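Local coordinates for putative adenosine kinase (Schistosoma mansoni, PDB 3VAS), which probably phosphorylates adenosine to AMP at the expense of ATP, as a purine-salvage kinase of the ribokinase (pfkB) family, at residues 44-49 with 144-149; 199-204 with 231-236; 105-110 with 129-134. All blocks are in the same frame, centred on the assembly; numbering follows the deposited sequence.

Interaction 1: residues 44-49 with 144-149; sequences FMYRKY and LVSEKL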
ATOM      1  N   PHE A  44     -15.453 -12.997  19.959  1.00 43.63           N
ATOM      2  CA  PHE A  44     -14.418 -13.674  20.743  1.00 40.85           C
ATOM      3  C   PHE A  44     -13.073 -13.687  20.027  1.00 36.21           C
ATOM      4  O   PHE A  44     -12.025 -13.688  20.669  1.00 35.95           O
ATOM      5  CB  PHE A  44     -14.842 -15.095  21.161  1.00 42.72           C
ATOM      6  CG  PHE A  44     -14.851 -16.109  20.034  1.00 42.42           C
ATOM      7  CD1 PHE A  44     -13.676 -16.714  19.607  1.00 33.91           C
ATOM      8  CD2 PHE A  44     -16.046 -16.489  19.437  1.00 42.25           C
ATOM      9  CE1 PHE A  44     -13.689 -17.652  18.583  1.00 34.08           C
ATOM     10  CE2 PHE A  44     -16.065 -17.431  18.417  1.00 41.35           C
ATOM     11  CZ  PHE A  44     -14.885 -18.011  17.988  1.00 34.09           C
ATOM     12  N   MET A  45     -13.121 -13.689  18.696  1.00 35.10           N
ATOM     13  CA  MET A  45     -11.923 -13.790  17.864  1.00 35.21           C
ATOM     14  C   MET A  45     -10.906 -12.693  18.160  1.00 35.74           C
ATOM     15  O   MET A  45      -9.699 -12.939  18.150  1.00 33.81           O
ATOM     16  CB  MET A  45     -12.297 -13.753  16.379  1.00 35.02           C
ATOM     17  CG  MET A  45     -13.119 -14.939  15.910  1.00 35.97           C
ATOM     18  SD  MET A  45     -12.121 -16.419  15.689  1.00 50.97           S
ATOM     19  CE  MET A  45     -11.011 -15.877  14.401  1.00 30.61           C
ATOM     20  N   TYR A  46     -11.399 -11.487  18.425  1.00 37.81           N
ATOM     21  CA  TYR A  46     -10.522 -10.342  18.669  1.00 37.42           C
ATOM     22  C   TYR A  46      -9.824 -10.448  20.019  1.00 38.18           C
ATOM     23  O   TYR A  46      -8.671 -10.042  20.156  1.00 37.30           O
ATOM     24  CB  TYR A  46     -11.300  -9.026  18.533  1.00 37.00           C
ATOM     25  CG  TYR A  46     -11.953  -8.893  17.179  1.00 36.47           C
ATOM     26  CD1 TYR A  46     -11.271  -8.322  16.109  1.00 34.92           C
ATOM     27  CD2 TYR A  46     -13.238  -9.379  16.955  1.00 37.49           C
ATOM     28  CE1 TYR A  46     -11.859  -8.220  14.857  1.00 32.25           C
ATOM     29  CE2 TYR A  46     -13.833  -9.280  15.707  1.00 35.21           C
ATOM     30  CZ  TYR A  46     -13.139  -8.700  14.666  1.00 32.90           C
ATOM     31  OH  TYR A  46     -13.727  -8.606  13.426  1.00 34.38           O
ATOM     32  N   ARG A  47     -10.518 -11.005  21.008  1.00 40.09           N
ATOM     33  CA  ARG A  47      -9.917 -11.247  22.319  1.00 43.45           C
ATOM     34  C   ARG A  47      -8.967 -12.441  22.250  1.00 38.85           C
ATOM     35  O   ARG A  47      -7.832 -12.380  22.727  1.00 35.42           O
ATOM     36  CB  ARG A  47     -10.996 -11.490  23.383  1.00 49.47           C
ATOM     37  CG  ARG A  47     -12.142 -10.480  23.367  1.00 55.17           C
ATOM     38  CD  ARG A  47     -13.019 -10.590  24.615  1.00 61.30           C
ATOM     39  NE  ARG A  47     -13.481 -11.956  24.864  1.00 64.33           N
ATOM     40  CZ  ARG A  47     -14.651 -12.445  24.459  1.00 64.18           C
ATOM     41  NH1 ARG A  47     -15.498 -11.682  23.777  1.00 62.24           N
ATOM     42  NH2 ARG A  47     -14.974 -13.703  24.738  1.00 64.32           N
ATOM     43  N   LYS A  48      -9.447 -13.522  21.642  1.00 36.81           N
ATOM     44  CA  LYS A  48      -8.678 -14.751  21.484  1.00 32.84           C
ATOM     45  C   LYS A  48      -7.306 -14.517  20.847  1.00 31.20           C
ATOM     46  O   LYS A  48      -6.303 -15.069  21.299  1.00 29.76           O
ATOM     47  CB  LYS A  48      -9.484 -15.759  20.662  1.00 30.99           C
ATOM     48  CG  LYS A  48      -8.786 -17.086  20.399  1.00 33.80           C
ATOM     49  CD  LYS A  48      -9.762 -18.076  19.775  1.00 33.35           C
ATOM     50  CE  LYS A  48      -9.100 -19.399  19.454  1.00 30.41           C
ATOM     51  NZ  LYS A  48     -10.093 -20.380  18.943  1.00 31.13           N
ATOM     52  N   TYR A  49      -7.262 -13.688  19.809  1.00 28.46           N
ATOM     53  CA  TYR A  49      -6.009 -13.439  19.097  1.00 27.01           C
ATOM     54  C   TYR A  49      -5.386 -12.083  19.417  1.00 32.31           C
ATOM     55  O   TYR A  49      -4.429 -11.670  18.758  1.00 31.38           O
ATOM     56  CB  TYR A  49      -6.206 -13.589  17.586  1.00 25.50           C
ATOM     57  CG  TYR A  49      -6.548 -14.999  17.176  1.00 29.77           C
ATOM     58  CD1 TYR A  49      -7.862 -15.377  16.924  1.00 25.93           C
ATOM     59  CD2 TYR A  49      -5.557 -15.961  17.067  1.00 26.92           C
ATOM     60  CE1 TYR A  49      -8.170 -16.669  16.561  1.00 31.31           C
ATOM     61  CE2 TYR A  49      -5.855 -17.251  16.706  1.00 26.66           C
ATOM     62  CZ  TYR A  49      -7.157 -17.602  16.455  1.00 25.68           C
ATOM     63  OH  TYR A  49      -7.439 -18.894  16.098  1.00 26.08           O
ATOM     64  N   LEU A 144     -10.711  -9.869   9.318  1.00 25.79           N
ATOM     65  CA  LEU A 144     -11.811 -10.133  10.238  1.00 28.10           C
ATOM     66  C   LEU A 144     -12.756  -8.940  10.332  1.00 33.99           C
ATOM     67  O   LEU A 144     -12.392  -7.888  10.854  1.00 32.18           O
ATOM     68  CB  LEU A 144     -11.268 -10.497  11.618  1.00 27.05           C
ATOM     69  CG  LEU A 144     -10.990 -11.981  11.878  1.00 29.14           C
ATOM     70  CD1 LEU A 144     -10.060 -12.587  10.835  1.00 26.29           C
ATOM     71  CD2 LEU A 144     -10.426 -12.171  13.277  1.00 32.86           C
ATOM     72  N   VAL A 145     -13.969  -9.103   9.819  1.00 39.38           N
ATOM     73  CA  VAL A 145     -14.919  -7.999   9.786  1.00 27.23           C
ATOM     74  C   VAL A 145     -16.040  -8.167  10.810  1.00 27.64           C
ATOM     75  O   VAL A 145     -16.636  -9.241  10.928  1.00 35.39           O
ATOM     76  CB  VAL A 145     -15.521  -7.813   8.372  1.00 30.50           C
ATOM     77  CG1 VAL A 145     -16.597  -6.733   8.383  1.00 30.25           C
ATOM     78  CG2 VAL A 145     -14.424  -7.471   7.368  1.00 28.92           C
ATOM     79  N   SER A 146     -16.310  -7.105  11.559  1.00 53.97           N
ATOM     80  CA  SER A 146     -17.480  -7.065  12.424  1.00 53.39           C
ATOM     81  C   SER A 146     -17.961  -5.628  12.571  1.00 53.74           C
ATOM     82  O   SER A 146     -17.281  -4.689  12.157  1.00 49.67           O
ATOM     83  CB  SER A 146     -17.174  -7.679  13.794  1.00 50.61           C
ATOM     84  OG  SER A 146     -16.162  -6.955  14.467  1.00 46.19           O
ATOM     85  N   GLU A 147     -19.141  -5.460  13.154  1.00 60.40           N
ATOM     86  CA  GLU A 147     -19.689  -4.131  13.375  1.00 65.06           C
ATOM     87  C   GLU A 147     -18.829  -3.368  14.378  1.00 66.42           C
ATOM     88  O   GLU A 147     -18.707  -2.146  14.303  1.00 65.48           O
ATOM     89  CB  GLU A 147     -21.135  -4.227  13.861  1.00 68.07           C
ATOM     90  CG  GLU A 147     -21.833  -2.887  13.997  1.00 71.44           C
ATOM     91  CD  GLU A 147     -23.290  -3.035  14.382  1.00 77.94           C
ATOM     92  OE1 GLU A 147     -24.045  -3.668  13.612  1.00 79.94           O
ATOM     93  OE2 GLU A 147     -23.679  -2.529  15.455  1.00 80.74           O
ATOM     94  N   LYS A 148     -18.221  -4.104  15.304  1.00 69.13           N
ATOM     95  CA  LYS A 148     -17.376  -3.514  16.339  1.00 69.89           C
ATOM     96  C   LYS A 148     -15.975  -3.182  15.823  1.00 67.55           C
ATOM     97  O   LYS A 148     -15.470  -2.081  16.046  1.00 66.28           O
ATOM     98  CB  LYS A 148     -17.262  -4.468  17.532  1.00 70.81           C
ATOM     99  CG  LYS A 148     -17.325  -3.798  18.898  1.00 71.26           C
ATOM    100  CD  LYS A 148     -18.695  -3.985  19.529  1.00 72.47           C
ATOM    101  CE  LYS A 148     -19.047  -5.461  19.648  1.00 71.73           C
ATOM    102  NZ  LYS A 148     -20.459  -5.682  20.072  1.00 73.72           N
ATOM    103  N   LEU A 149     -15.351  -4.140  15.142  1.00 66.53           N
ATOM    104  CA  LEU A 149     -13.948  -4.018  14.742  1.00 64.44           C
ATOM    105  C   LEU A 149     -13.665  -4.578  13.352  1.00 62.66           C
ATOM    106  O   LEU A 149     -14.392  -5.437  12.850  1.00 64.19           O
ATOM    107  CB  LEU A 149     -13.048  -4.759  15.741  1.00 64.40           C
ATOM    108  CG  LEU A 149     -13.068  -4.391  17.225  1.00 66.47           C
ATOM    109  CD1 LEU A 149     -13.168  -5.647  18.071  1.00 67.59           C
ATOM    110  CD2 LEU A 149     -11.824  -3.610  17.590  1.00 65.73           C
TER
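Tyr46 reaches from the short helix 44-48 across to the end of strand 138-145 and the turn that follows it, and its ring and hydroxyl carry most of the contact with residues 144-149. The polar part gathers round the phenol oxygen. Tyr46 OH donates a weak hydrogen bond to Leu144 O at 3.0 Å, with that carbonyl oxygen lying at the ring edge, near the ring plane. Ser146 OG stands 3.1 Å from the same Tyr46 OH, approaching the ring obliquely. The serine is itself held within its turn: Ser146 OG donates to Leu149 O at 2.8 Å, and because Ser146 N binds Leu149 O as well, that carbonyl takes two bonds and closes the turn beside the phenol oxygen. With chi1 at 62°, OG sits between the backbone N and the carbonyl carbon of Ser146, a rotation that turns the hydroxyl back over its own loop.

The apolar part lies along the ring. Leu149 CD1 rests over one face in a CH-pi contact, 3.9 Å from the Tyr46 centroid and 22° off the normal, nearest to CG; the two side chains run past each other in opposite directions. Farther along, Leu144 CB touches Tyr46 CZ at 4.0 Å. Met45, its chain bent at chi2 and chi3, brings CE to within 3.9 Å of Leu144 CD2, crossing the leucine at about a right angle. Met45 also meets Ile66 and Glu69 of helix 65-70.

Together these contacts seat a helix on a beta-hairpin: the bonds between Ser146 and Leu149 close the connection between antiparallel strands 138-145 and 150-157, within the beta-rich part of the pfkB kinase fold, with the side chain of Val145 about 11 Å from the bound adenosine.

Interaction 2: residues 199-204 with 231-236; sequences IAKHSL and ISYSNI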
ATOM      1  N   ILE A 199      15.963  -0.202  -5.775  1.00 23.40           N
ATOM      2  CA  ILE A 199      15.094   0.562  -6.666  1.00 25.18           C
ATOM      3  C   ILE A 199      15.015   2.027  -6.235  1.00 24.62           C
ATOM      4  O   ILE A 199      15.033   2.925  -7.071  1.00 25.54           O
ATOM      5  CB  ILE A 199      13.680  -0.049  -6.753  1.00 25.06           C
ATOM      6  CG1 ILE A 199      13.738  -1.397  -7.474  1.00 28.65           C
ATOM      7  CG2 ILE A 199      12.728   0.891  -7.486  1.00 23.24           C
ATOM      8  CD1 ILE A 199      12.413  -2.128  -7.521  1.00 28.43           C
ATOM      9  N   ALA A 200      14.947   2.261  -4.926  1.00 23.88           N
ATOM     10  CA  ALA A 200      14.901   3.619  -4.391  1.00 26.43           C
ATOM     11  C   ALA A 200      16.145   4.430  -4.769  1.00 29.69           C
ATOM     12  O   ALA A 200      16.043   5.599  -5.142  1.00 29.72           O
ATOM     13  CB  ALA A 200      14.717   3.592  -2.879  1.00 23.50           C
ATOM     14  N   LYS A 201      17.315   3.807  -4.670  1.00 31.81           N
ATOM     15  CA  LYS A 201      18.559   4.461  -5.066  1.00 34.19           C
ATOM     16  C   LYS A 201      18.587   4.753  -6.565  1.00 31.96           C
ATOM     17  O   LYS A 201      19.062   5.809  -6.985  1.00 31.72           O
ATOM     18  CB  LYS A 201      19.773   3.619  -4.669  1.00 34.70           C
ATOM     19  CG  LYS A 201      19.967   3.505  -3.172  1.00 36.20           C
ATOM     20  CD  LYS A 201      21.116   2.587  -2.826  1.00 37.97           C
ATOM     21  CE  LYS A 201      21.281   2.483  -1.321  1.00 39.31           C
ATOM     22  NZ  LYS A 201      22.263   1.428  -0.956  1.00 44.21           N
ATOM     23  N   HIS A 202      18.085   3.815  -7.364  1.00 28.82           N
ATOM     24  CA  HIS A 202      17.994   4.016  -8.807  1.00 29.52           C
ATOM     25  C   HIS A 202      17.116   5.224  -9.131  1.00 28.71           C
ATOM     26  O   HIS A 202      17.462   6.038  -9.987  1.00 31.28           O
ATOM     27  CB  HIS A 202      17.448   2.765  -9.499  1.00 28.84           C
ATOM     28  CG  HIS A 202      17.079   2.984 -10.934  1.00 29.93           C
ATOM     29  ND1 HIS A 202      17.981   2.846 -11.966  1.00 32.98           N
ATOM     30  CD2 HIS A 202      15.904   3.341 -11.506  1.00 30.27           C
ATOM     31  CE1 HIS A 202      17.378   3.105 -13.114  1.00 34.84           C
ATOM     32  NE2 HIS A 202      16.117   3.408 -12.862  1.00 34.18           N
ATOM     33  N   SER A 203      15.988   5.335  -8.438  1.00 26.35           N
ATOM     34  CA  SER A 203      15.072   6.456  -8.635  1.00 32.34           C
ATOM     35  C   SER A 203      15.739   7.801  -8.348  1.00 32.42           C
ATOM     36  O   SER A 203      15.714   8.703  -9.184  1.00 36.78           O
ATOM     37  CB  SER A 203      13.817   6.292  -7.770  1.00 29.66           C
ATOM     38  OG  SER A 203      12.948   7.411  -7.899  1.00 28.34           O
ATOM     39  N   LEU A 204      16.343   7.928  -7.170  1.00 29.62           N
ATOM     40  CA  LEU A 204      16.963   9.187  -6.765  1.00 32.02           C
ATOM     41  C   LEU A 204      18.106   9.602  -7.692  1.00 38.01           C
ATOM     42  O   LEU A 204      18.218  10.772  -8.069  1.00 37.87           O
ATOM     43  CB  LEU A 204      17.462   9.115  -5.321  1.00 28.66           C
ATOM     44  CG  LEU A 204      17.728  10.485  -4.696  1.00 30.29           C
ATOM     45  CD1 LEU A 204      16.416  11.234  -4.528  1.00 30.03           C
ATOM     46  CD2 LEU A 204      18.454  10.363  -3.361  1.00 30.54           C
ATOM     47  N   ILE A 231      12.269   6.910   3.420  1.00 19.94           N
ATOM     48  CA  ILE A 231      11.837   8.299   3.326  1.00 22.38           C
ATOM     49  C   ILE A 231      12.915   9.155   2.659  1.00 28.39           C
ATOM     50  O   ILE A 231      12.605  10.043   1.858  1.00 29.39           O
ATOM     51  CB  ILE A 231      11.451   8.875   4.709  1.00 18.34           C
ATOM     52  CG1 ILE A 231      10.185   8.188   5.232  1.00 17.34           C
ATOM     53  CG2 ILE A 231      11.227  10.373   4.630  1.00 19.28           C
ATOM     54  CD1 ILE A 231       9.755   8.654   6.608  1.00 17.42           C
ATOM     55  N   SER A 232      14.183   8.855   2.943  1.00 25.98           N
ATOM     56  CA  SER A 232      15.281   9.667   2.412  1.00 25.46           C
ATOM     57  C   SER A 232      15.469   9.536   0.891  1.00 23.74           C
ATOM     58  O   SER A 232      16.224  10.301   0.292  1.00 23.88           O
ATOM     59  CB  SER A 232      16.598   9.421   3.178  1.00 25.07           C
ATOM     60  OG  SER A 232      17.219   8.197   2.813  1.00 25.72           O
ATOM     61  N   TYR A 233      14.771   8.583   0.273  1.00 22.39           N
ATOM     62  CA  TYR A 233      14.768   8.459  -1.188  1.00 23.46           C
ATOM     63  C   TYR A 233      13.387   8.760  -1.776  1.00 26.72           C
ATOM     64  O   TYR A 233      13.204   8.738  -2.995  1.00 30.08           O
ATOM     65  CB  TYR A 233      15.198   7.053  -1.627  1.00 23.61           C
ATOM     66  CG  TYR A 233      16.609   6.664  -1.231  1.00 25.15           C
ATOM     67  CD1 TYR A 233      16.863   6.050  -0.010  1.00 23.54           C
ATOM     68  CD2 TYR A 233      17.680   6.902  -2.081  1.00 26.55           C
ATOM     69  CE1 TYR A 233      18.147   5.690   0.357  1.00 26.53           C
ATOM     70  CE2 TYR A 233      18.969   6.546  -1.724  1.00 29.64           C
ATOM     71  CZ  TYR A 233      19.197   5.939  -0.501  1.00 30.09           C
ATOM     72  OH  TYR A 233      20.475   5.581  -0.133  1.00 31.94           O
ATOM     73  N   SER A 234      12.416   9.032  -0.909  1.00 24.42           N
ATOM     74  CA  SER A 234      11.033   9.191  -1.348  1.00 22.41           C
ATOM     75  C   SER A 234      10.703  10.635  -1.696  1.00 25.04           C
ATOM     76  O   SER A 234      11.009  11.548  -0.933  1.00 25.22           O
ATOM     77  CB  SER A 234      10.072   8.692  -0.272  1.00 22.53           C
ATOM     78  OG  SER A 234      10.315   7.332   0.034  1.00 23.18           O
ATOM     79  N   ASN A 235      10.080  10.835  -2.852  1.00 23.37           N
ATOM     80  CA  ASN A 235       9.602  12.156  -3.240  1.00 25.33           C
ATOM     81  C   ASN A 235       8.223  12.432  -2.664  1.00 24.96           C
ATOM     82  O   ASN A 235       7.856  13.583  -2.430  1.00 23.68           O
ATOM     83  CB  ASN A 235       9.567  12.284  -4.759  1.00 26.19           C
ATOM     84  CG  ASN A 235      10.881  11.908  -5.398  1.00 28.01           C
ATOM     85  OD1 ASN A 235      11.107  10.745  -5.745  1.00 24.02           O
ATOM     86  ND2 ASN A 235      11.765  12.888  -5.547  1.00 28.56           N
ATOM     87  N   ILE A 236       7.459  11.365  -2.444  1.00 19.89           N
ATOM     88  CA  ILE A 236       6.120  11.473  -1.870  1.00 20.80           C
ATOM     89  C   ILE A 236       5.921  10.397  -0.803  1.00 21.03           C
ATOM     90  O   ILE A 236       6.228   9.226  -1.032  1.00 18.57           O
ATOM     91  CB  ILE A 236       5.022  11.315  -2.951  1.00 20.64           C
ATOM     92  CG1 ILE A 236       5.230  12.318  -4.090  1.00 22.33           C
ATOM     93  CG2 ILE A 236       3.631  11.484  -2.345  1.00 19.66           C
ATOM     94  CD1 ILE A 236       4.158  12.251  -5.163  1.00 24.25           C
TER
HETATM   95  O   HOH W   1      13.445   9.259  -5.958  1.00 28.54           O
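Tyr233, projecting from a type I turn that spans Ile231 to Ser234, lays its whole side chain against helix 189-205. At the root, its CB meets Ala200 CB at 3.7 Å, the point where the two backbones also come nearest. Tyr233 CG is still 4.0 Å from Ala200 CB. One atom on, CD2 meets two parts of the helix: Ala200 O is 3.7 Å from Tyr233 CD2, and Leu204 CD2 is 3.8 Å from that same carbon. Leu204 crosses the tyrosine at about a right angle, its CB at the ring edge and in the ring plane. Tyr233 CE2 then reaches Lys201 CG at 3.5 Å, CZ meets that same CG at 3.7 Å, and finally Tyr233 OH comes to 3.4 Å from Lys201 CE. The lysine can follow the ring this far because its chain is extended beyond CG, and its aliphatic carbons accompany the phenol out to its hydroxyl.

No direct hydrogen bond joins the two segments. A water bonds Ser203 OG at 2.7 Å and is also within bonding distance of Tyr233 O and Asn235 OD1, with more acceptors in reach than it has protons. Asn235 OD1 has a further partner in Phe210 N.

The turn links helix 224-231 to strand 236-240, which pairs in parallel with strands 209-213 and 279-284. Tyr233 thus packs on one flank of helix 189-205, while Ile199 and His202 on that helix meet helix 170-178.

Interaction 3: residues 105-110 with 129-134; sequences GCIGAD and FQIAEE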
ATOM      1  N   GLY A 105       6.283  -9.335  -7.745  1.00 25.07           N
ATOM      2  CA  GLY A 105       6.065  -9.911  -6.429  1.00 22.86           C
ATOM      3  C   GLY A 105       6.303 -11.410  -6.460  1.00 26.03           C
ATOM      4  O   GLY A 105       6.488 -11.987  -7.535  1.00 29.16           O
ATOM      5  N   CYS A 106       6.290 -12.049  -5.294  1.00 24.21           N
ATOM      6  CA  CYS A 106       6.498 -13.498  -5.231  1.00 23.18           C
ATOM      7  C   CYS A 106       5.269 -14.274  -4.754  1.00 23.94           C
ATOM      8  O   CYS A 106       4.791 -14.086  -3.632  1.00 25.25           O
ATOM      9  CB  CYS A 106       7.714 -13.846  -4.361  1.00 23.08           C
ATOM     10  SG  CYS A 106       8.166 -15.604  -4.401  1.00 26.30           S
ATOM     11  N   ILE A 107       4.767 -15.151  -5.619  1.00 23.27           N
ATOM     12  CA  ILE A 107       3.665 -16.041  -5.279  1.00 20.77           C
ATOM     13  C   ILE A 107       4.158 -17.489  -5.229  1.00 24.93           C
ATOM     14  O   ILE A 107       5.275 -17.790  -5.667  1.00 25.57           O
ATOM     15  CB  ILE A 107       2.525 -15.957  -6.315  1.00 21.06           C
ATOM     16  CG1 ILE A 107       3.052 -16.289  -7.716  1.00 20.19           C
ATOM     17  CG2 ILE A 107       1.855 -14.576  -6.292  1.00 17.86           C
ATOM     18  CD1 ILE A 107       1.954 -16.451  -8.772  1.00 20.31           C
ATOM     19  N   GLY A 108       3.323 -18.382  -4.701  1.00 22.27           N
ATOM     20  CA  GLY A 108       3.615 -19.803  -4.721  1.00 23.61           C
ATOM     21  C   GLY A 108       3.087 -20.466  -5.985  1.00 28.72           C
ATOM     22  O   GLY A 108       2.395 -19.831  -6.783  1.00 28.25           O
ATOM     23  N   ALA A 109       3.419 -21.741  -6.174  1.00 30.11           N
ATOM     24  CA  ALA A 109       2.931 -22.494  -7.326  1.00 31.74           C
ATOM     25  C   ALA A 109       1.629 -23.200  -6.975  1.00 31.89           C
ATOM     26  O   ALA A 109       1.539 -24.425  -7.011  1.00 37.44           O
ATOM     27  CB  ALA A 109       3.976 -23.505  -7.792  1.00 33.01           C
ATOM     28  N   ASP A 110       0.624 -22.412  -6.623  1.00 28.26           N
ATOM     29  CA  ASP A 110      -0.671 -22.942  -6.237  1.00 27.65           C
ATOM     30  C   ASP A 110      -1.777 -22.187  -6.966  1.00 26.87           C
ATOM     31  O   ASP A 110      -1.506 -21.246  -7.715  1.00 26.02           O
ATOM     32  CB  ASP A 110      -0.859 -22.861  -4.715  1.00 28.17           C
ATOM     33  CG  ASP A 110      -0.463 -21.501  -4.135  1.00 29.57           C
ATOM     34  OD1 ASP A 110      -0.210 -21.429  -2.912  1.00 30.00           O
ATOM     35  OD2 ASP A 110      -0.403 -20.508  -4.893  1.00 27.80           O
ATOM     36  N   PHE A 129       6.161 -12.167 -11.994  1.00 31.16           N
ATOM     37  CA  PHE A 129       6.123 -12.819 -10.693  1.00 28.46           C
ATOM     38  C   PHE A 129       7.303 -13.750 -10.506  1.00 31.35           C
ATOM     39  O   PHE A 129       7.722 -14.437 -11.435  1.00 31.33           O
ATOM     40  CB  PHE A 129       4.826 -13.613 -10.518  1.00 25.84           C
ATOM     41  CG  PHE A 129       3.621 -12.758 -10.265  1.00 27.20           C
ATOM     42  CD1 PHE A 129       3.413 -12.186  -9.018  1.00 25.92           C
ATOM     43  CD2 PHE A 129       2.694 -12.530 -11.268  1.00 26.08           C
ATOM     44  CE1 PHE A 129       2.304 -11.399  -8.777  1.00 23.08           C
ATOM     45  CE2 PHE A 129       1.582 -11.744 -11.033  1.00 26.97           C
ATOM     46  CZ  PHE A 129       1.387 -11.177  -9.788  1.00 26.02           C
ATOM     47  N   GLN A 130       7.842 -13.757  -9.295  1.00 31.33           N
ATOM     48  CA  GLN A 130       8.770 -14.795  -8.889  1.00 30.30           C
ATOM     49  C   GLN A 130       7.923 -15.905  -8.288  1.00 29.12           C
ATOM     50  O   GLN A 130       6.974 -15.643  -7.548  1.00 27.57           O
ATOM     51  CB  GLN A 130       9.758 -14.259  -7.855  1.00 30.32           C
ATOM     52  CG  GLN A 130      10.755 -15.288  -7.343  1.00 32.37           C
ATOM     53  CD  GLN A 130      11.675 -14.711  -6.290  1.00 33.13           C
ATOM     54  OE1 GLN A 130      11.714 -13.497  -6.092  1.00 35.10           O
ATOM     55  NE2 GLN A 130      12.417 -15.575  -5.605  1.00 31.38           N
ATOM     56  N   ILE A 131       8.231 -17.146  -8.629  1.00 29.25           N
ATOM     57  CA  ILE A 131       7.466 -18.253  -8.081  1.00 29.20           C
ATOM     58  C   ILE A 131       8.301 -18.915  -6.991  1.00 29.53           C
ATOM     59  O   ILE A 131       9.465 -19.259  -7.210  1.00 30.16           O
ATOM     60  CB  ILE A 131       7.026 -19.266  -9.170  1.00 34.61           C
ATOM     61  CG1 ILE A 131       5.776 -18.775  -9.912  1.00 36.33           C
ATOM     62  CG2 ILE A 131       6.679 -20.601  -8.545  1.00 32.07           C
ATOM     63  CD1 ILE A 131       5.940 -17.500 -10.714  1.00 37.00           C
ATOM     64  N   ALA A 132       7.716 -19.054  -5.805  1.00 26.90           N
ATOM     65  CA  ALA A 132       8.415 -19.662  -4.683  1.00 27.09           C
ATOM     66  C   ALA A 132       8.566 -21.170  -4.878  1.00 29.87           C
ATOM     67  O   ALA A 132       7.694 -21.821  -5.456  1.00 29.89           O
ATOM     68  CB  ALA A 132       7.688 -19.364  -3.382  1.00 26.98           C
ATOM     69  N   GLU A 133       9.686 -21.712  -4.409  1.00 34.09           N
ATOM     70  CA  GLU A 133       9.911 -23.153  -4.405  1.00 39.09           C
ATOM     71  C   GLU A 133       8.832 -23.858  -3.593  1.00 37.67           C
ATOM     72  O   GLU A 133       8.517 -23.445  -2.476  1.00 34.98           O
ATOM     73  CB  GLU A 133      11.285 -23.467  -3.819  1.00 48.14           C
ATOM     74  CG  GLU A 133      12.437 -23.233  -4.778  1.00 57.16           C
ATOM     75  CD  GLU A 133      12.601 -24.370  -5.766  1.00 66.50           C
ATOM     76  OE1 GLU A 133      13.285 -24.176  -6.795  1.00 70.44           O
ATOM     77  OE2 GLU A 133      12.051 -25.463  -5.510  1.00 69.73           O
ATOM     78  N   GLU A 134       8.256 -24.912  -4.162  1.00 40.55           N
ATOM     79  CA  GLU A 134       7.226 -25.681  -3.472  1.00 44.59           C
ATOM     80  C   GLU A 134       7.843 -26.347  -2.242  1.00 45.01           C
ATOM     81  O   GLU A 134       9.017 -26.705  -2.257  1.00 45.93           O
ATOM     82  CB  GLU A 134       6.606 -26.719  -4.419  1.00 49.32           C
ATOM     83  CG  GLU A 134       6.127 -26.132  -5.749  1.00 53.36           C
ATOM     84  CD  GLU A 134       5.271 -27.101  -6.565  1.00 59.83           C
ATOM     85  OE1 GLU A 134       5.484 -27.202  -7.794  1.00 60.32           O
ATOM     86  OE2 GLU A 134       4.377 -27.751  -5.981  1.00 61.95           O
TER
HETATM   87  O   HOH W   2       5.408 -22.885  -4.260  1.00 28.32           O
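Gly105 and Gln130 begin the close-fitting half of this contact, where two parallel strands are joined by alternating backbone bonds. Gln130 N donates to Gly105 O at 2.8 Å, Ile107 N to Gln130 O at 3.0 Å, and Ala132 N to Ile107 O at 2.8 Å. The last is the straightest, with 165° at the hydrogen, and its donor lies in the carbonyl plane. Gly105 O also receives a CA-H...O contact from Phe129 CA (3.3 Å), and the edge of the Phe129 ring, at CD1, lies 3.4 Å from that oxygen.

Cys106 and Gln130 share one face of the sheet. SG of Cys106, anti to the backbone N (chi1 -173°), extends toward the second strand, packing against Gln130 CG and the methyl of Ala132. Gln130 OE1 accepts a hydrogen bond from Ser163 N. On the other face Ile107 CG2 meets Phe129 CD1 at 3.9 Å, and both residues also touch Pro33 of strand 27-40.

Strand 101-107, helix 111-122 and strand 126-131 form a beta-alpha-beta unit, a recurring element of the ribokinase fold, and the bonds just described pair its two strands directly. Asp110 occupies the N-cap of the intervening helix, where its OD2 accepts from Gly113 N.

Past Gly108 the fit slackens toward solvent. Ala109, at the centre of an inverse gamma turn, leaves the strand path, and a water replaces the direct bond: it accepts from Ala109 N and donates to Ala132 O. Out here the exposed Ala109 makes longer contacts, its CB lying 4.0 Å from Ile131 CG2, while the extended side chain of Glu134 brushes the same methyl with its CG and carboxylate end.

The three contacts illustrate how a single kinase chain is closed at several levels. Interaction 3 lies, in sequence, between the two segments of interaction 1, and interaction 2 comes after both. Interactions 1 and 3, centres about 31 Å apart, are connected through strand 27-40, which pairs with both 101-107 and 138-145. Interaction 2 lies on the opposite side of the chain's centre from interaction 1, about 38 Å between centres; its centre is about 27 Å from that of interaction 3, with nearest atoms about 9 Å apart. None touches another. Three distinct parts of the fold are thus joined: helix and hairpin, helix and turn, and two parallel strands.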